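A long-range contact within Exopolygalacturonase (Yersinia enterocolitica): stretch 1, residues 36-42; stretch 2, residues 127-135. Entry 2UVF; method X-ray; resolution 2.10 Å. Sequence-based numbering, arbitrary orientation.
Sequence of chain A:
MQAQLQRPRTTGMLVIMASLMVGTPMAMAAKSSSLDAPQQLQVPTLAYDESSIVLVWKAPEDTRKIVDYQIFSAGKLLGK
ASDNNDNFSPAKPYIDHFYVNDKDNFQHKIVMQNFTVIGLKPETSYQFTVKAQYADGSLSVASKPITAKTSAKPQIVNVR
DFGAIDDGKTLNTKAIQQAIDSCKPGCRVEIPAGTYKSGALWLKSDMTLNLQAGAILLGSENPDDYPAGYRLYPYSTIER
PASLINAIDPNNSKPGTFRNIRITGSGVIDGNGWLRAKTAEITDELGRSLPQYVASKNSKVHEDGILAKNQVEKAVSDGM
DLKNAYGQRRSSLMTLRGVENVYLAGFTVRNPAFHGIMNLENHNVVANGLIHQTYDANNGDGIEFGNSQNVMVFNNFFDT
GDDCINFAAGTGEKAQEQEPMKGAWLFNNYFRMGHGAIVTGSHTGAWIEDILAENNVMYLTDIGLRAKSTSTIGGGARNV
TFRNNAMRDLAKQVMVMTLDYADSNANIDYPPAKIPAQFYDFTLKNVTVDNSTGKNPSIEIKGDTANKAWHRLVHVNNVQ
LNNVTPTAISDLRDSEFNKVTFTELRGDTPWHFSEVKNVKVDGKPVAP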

# COMPACT_ATOMS: atom_id res chain seq x y z
N ASP A 36 -9.35 -7.76 -29.47
CA ASP A 36 -7.99 -8.08 -28.96
C ASP A 36 -8.09 -8.66 -27.54
O ASP A 36 -8.66 -8.01 -26.65
N ALA A 37 -7.54 -9.86 -27.34
CA ALA A 37 -7.75 -10.66 -26.13
C ALA A 37 -7.07 -10.11 -24.87
O ALA A 37 -5.96 -9.56 -24.96
N PRO A 38 -7.74 -10.25 -23.70
CA PRO A 38 -7.16 -9.90 -22.39
C PRO A 38 -5.82 -10.57 -22.15
O PRO A 38 -5.65 -11.76 -22.46
N GLN A 39 -4.86 -9.80 -21.63
CA GLN A 39 -3.50 -10.29 -21.44
C GLN A 39 -3.23 -10.67 -19.99
O GLN A 39 -3.65 -9.97 -19.06
N GLN A 40 -2.54 -11.79 -19.83
CA GLN A 40 -1.92 -12.21 -18.57
C GLN A 40 -2.88 -12.57 -17.43
O GLN A 40 -2.67 -12.15 -16.29
N LEU A 41 -3.90 -13.36 -17.73
CA LEU A 41 -4.71 -13.96 -16.68
C LEU A 41 -3.73 -14.73 -15.81
O LEU A 41 -2.81 -15.35 -16.33
N GLN A 42 -3.91 -14.68 -14.49
CA GLN A 42 -2.98 -15.33 -13.58
C GLN A 42 -3.58 -15.49 -12.20
O GLN A 42 -4.55 -14.82 -11.86
N GLN A 127 -9.30 -25.11 -15.37
CA GLN A 127 -8.86 -24.20 -16.43
C GLN A 127 -9.71 -22.93 -16.38
O GLN A 127 -10.85 -22.96 -15.93
N PHE A 128 -9.13 -21.81 -16.82
CA PHE A 128 -9.76 -20.49 -16.71
C PHE A 128 -9.45 -19.62 -17.93
O PHE A 128 -8.29 -19.55 -18.39
N THR A 129 -10.48 -18.97 -18.48
CA THR A 129 -10.28 -17.87 -19.43
C THR A 129 -11.07 -16.62 -19.02
O THR A 129 -12.02 -16.70 -18.24
N VAL A 130 -10.67 -15.47 -19.57
CA VAL A 130 -11.33 -14.17 -19.34
C VAL A 130 -11.56 -13.40 -20.66
O VAL A 130 -10.67 -13.31 -21.51
N LYS A 131 -12.77 -12.85 -20.81
CA LYS A 131 -13.11 -11.99 -21.96
C LYS A 131 -13.52 -10.60 -21.48
O LYS A 131 -14.27 -10.48 -20.50
N ALA A 132 -13.01 -9.58 -22.17
CA ALA A 132 -13.53 -8.21 -22.06
C ALA A 132 -14.97 -8.13 -22.55
O ALA A 132 -15.33 -8.70 -23.59
N GLN A 133 -15.80 -7.43 -21.78
CA GLN A 133 -17.18 -7.17 -22.17
C GLN A 133 -17.27 -5.71 -22.57
O GLN A 133 -16.76 -4.83 -21.86
N TYR A 134 -17.89 -5.45 -23.71
CA TYR A 134 -17.93 -4.10 -24.26
C TYR A 134 -19.27 -3.43 -23.97
O TYR A 134 -20.25 -4.08 -23.60
N ALA A 135 -19.28 -2.11 -24.12
CA ALA A 135 -20.46 -1.29 -23.89
C ALA A 135 -21.69 -1.81 -24.66
O ALA A 135 -22.79 -1.84 -24.11

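When two segments meet without hydrogen bonds between them, the contact can rest on how side chains pack against the partner's side chains and backbone, and a few apolar groups set at the right spacing can do most of the work. The approach of residues 36-42 to the strand 127-134 in this exopolygalacturonase is a compact example. The two stretches bury 311 Å² between them, counting both sides, and no hydrogen bond crosses the gap. The nearest CA atoms, those of Pro38 and Lys131, are 6.3 Å apart.

Asp36 comes first and contributes little, with 20 Å² covered. Its CA-to-CB bond runs sideways, its chi1 of -129° lies between the usual wells, and the carboxylate leads away from the strand. What contact it has is through the backbone: Asp36 N lies 4.3 Å from Tyr134 OH, too far for a hydrogen bond. Tyr134 reaches this point because its side chain, with chi1 in m, starts sideways but ends nearer to stretch 1. Ala37, also directed sideways, makes no contact.

Pro38 is the first of the two residues that carry the interface. Its CA-to-CB bond points toward the strand, its ring is puckered C-gamma exo, and the residue is buried. Pro38 CG rests 3.3 Å from Val130 O and 3.6 Å from Ala132 N, so the ring packs directly against the backbone of the strand as well as against its side chains. Among the latter, Pro38 CB lies 3.7 Å from Val130 CG1, and Pro38 CG is a looser 4.5 Å from Ala132 CB. Val130 (chi1 p) and Ala132 both point toward stretch 1, while Lys131 between them points away and offers its backbone instead, with Pro38 CG 4.0 Å from Lys131 CA. This is the familiar alternation of an extended strand.

The CA-to-CB bonds of Gln39 and Gln40 point away, both side chains have chi1 in m and chi2 in t, and neither residue touches the other stretch. The backbone of Gln40, with positive phi (67°) and psi (47°), departs from an extended course just before the chain presents its second apolar group.

That group is Leu41, buried, pointing toward the strand with chi1 t and chi2 p. Leu41 CD2 sits 3.3 Å from Phe128 O and 3.8 Å from Phe128 CB, and it also lies 3.9 Å from Thr129 CA. Phe128, with chi1 in m, points its CB toward stretch 1 while its ring leads away, so the leucine meets the base of the phenylalanine rather than its aromatic end. Leu41 CB lies 4.2 Å from Val130 CG1, the same methyl that packs against Pro38. Val130 thereby links the two anchor residues into one apolar patch.

Gln42 closes the stretch without reaching the strand. Its side chain, with chi1 p and chi2 t, instead serves its own segment: Gln42 NE2 donates a nearly straight hydrogen bond to Gln40 O at 2.9 Å. This side-chain hydrogen bond stays within stretch 1, while packing joins the two stretches.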

# COMPACT_ATOMS: atom_id res chain seq x y z
CB ASP A 36 -7.13 -6.81 -28.97
CG ASP A 36 -5.80 -7.02 -29.66
OD1 ASP A 36 -5.33 -8.18 -29.76
OD2 ASP A 36 -5.21 -6.01 -30.11
CB ALA A 37 -7.30 -12.11 -26.37
CB PRO A 38 -8.20 -10.41 -21.40
CG PRO A 38 -9.47 -10.31 -22.15
CD PRO A 38 -9.12 -10.73 -23.55
CB GLN A 39 -2.47 -9.25 -21.90
CG GLN A 39 -2.49 -8.98 -23.39
CD GLN A 39 -1.52 -7.89 -23.82
OE1 GLN A 39 -0.70 -7.40 -23.02
NE2 GLN A 39 -1.60 -7.50 -25.10
CB GLN A 40 -0.85 -11.20 -18.12
CG GLN A 40 0.16 -10.88 -19.21
CD GLN A 40 1.23 -9.90 -18.79
OE1 GLN A 40 1.69 -9.90 -17.64
NE2 GLN A 40 1.66 -9.06 -19.73
CB LEU A 41 -5.80 -14.89 -17.24
CG LEU A 41 -6.62 -15.70 -16.23
CD1 LEU A 41 -7.45 -14.79 -15.33
CD2 LEU A 41 -7.50 -16.74 -16.90
CB GLN A 42 -1.68 -14.52 -13.47
CG GLN A 42 -1.87 -13.18 -12.77
CD GLN A 42 -0.75 -12.22 -13.02
OE1 GLN A 42 0.11 -12.03 -12.16
NE2 GLN A 42 -0.75 -11.58 -14.19
CB GLN A 127 -8.94 -24.90 -17.81
CG GLN A 127 -8.33 -24.14 -18.99
CD GLN A 127 -9.39 -23.52 -19.92
OE1 GLN A 127 -9.06 -23.05 -21.02
NE2 GLN A 127 -10.65 -23.52 -19.49
CB PHE A 128 -9.29 -19.76 -15.43
CG PHE A 128 -9.69 -20.42 -14.13
CD1 PHE A 128 -11.02 -20.45 -13.71
CD2 PHE A 128 -8.71 -20.96 -13.28
CE1 PHE A 128 -11.39 -21.05 -12.48
CE2 PHE A 128 -9.06 -21.55 -12.06
CZ PHE A 128 -10.39 -21.59 -11.66
CB THR A 129 -10.59 -18.24 -20.91
OG1 THR A 129 -11.94 -18.71 -21.04
CG2 THR A 129 -9.62 -19.28 -21.44
CB VAL A 130 -10.53 -13.28 -18.29
CG1 VAL A 130 -9.13 -12.91 -18.79
CG2 VAL A 130 -11.32 -12.04 -17.90
CB LYS A 131 -14.29 -12.58 -22.76
CG LYS A 131 -14.15 -14.01 -23.21
CD LYS A 131 -15.25 -14.34 -24.21
CE LYS A 131 -15.18 -15.80 -24.67
NZ LYS A 131 -15.80 -16.02 -26.01
CB ALA A 132 -12.67 -7.25 -22.85
CB GLN A 133 -18.14 -7.48 -21.02
CG GLN A 133 -19.61 -7.56 -21.41
CD GLN A 133 -20.54 -7.49 -20.22
OE1 GLN A 133 -20.93 -8.52 -19.67
NE2 GLN A 133 -20.88 -6.28 -19.81
CB TYR A 134 -17.63 -4.11 -25.76
CG TYR A 134 -16.24 -4.62 -26.11
CD1 TYR A 134 -15.10 -3.84 -25.86
CD2 TYR A 134 -16.05 -5.87 -26.68
CE1 TYR A 134 -13.84 -4.29 -26.17
CE2 TYR A 134 -14.78 -6.34 -26.99
CZ TYR A 134 -13.69 -5.54 -26.74
OH TYR A 134 -12.43 -6.01 -27.06
CB ALA A 135 -20.16 0.17 -24.27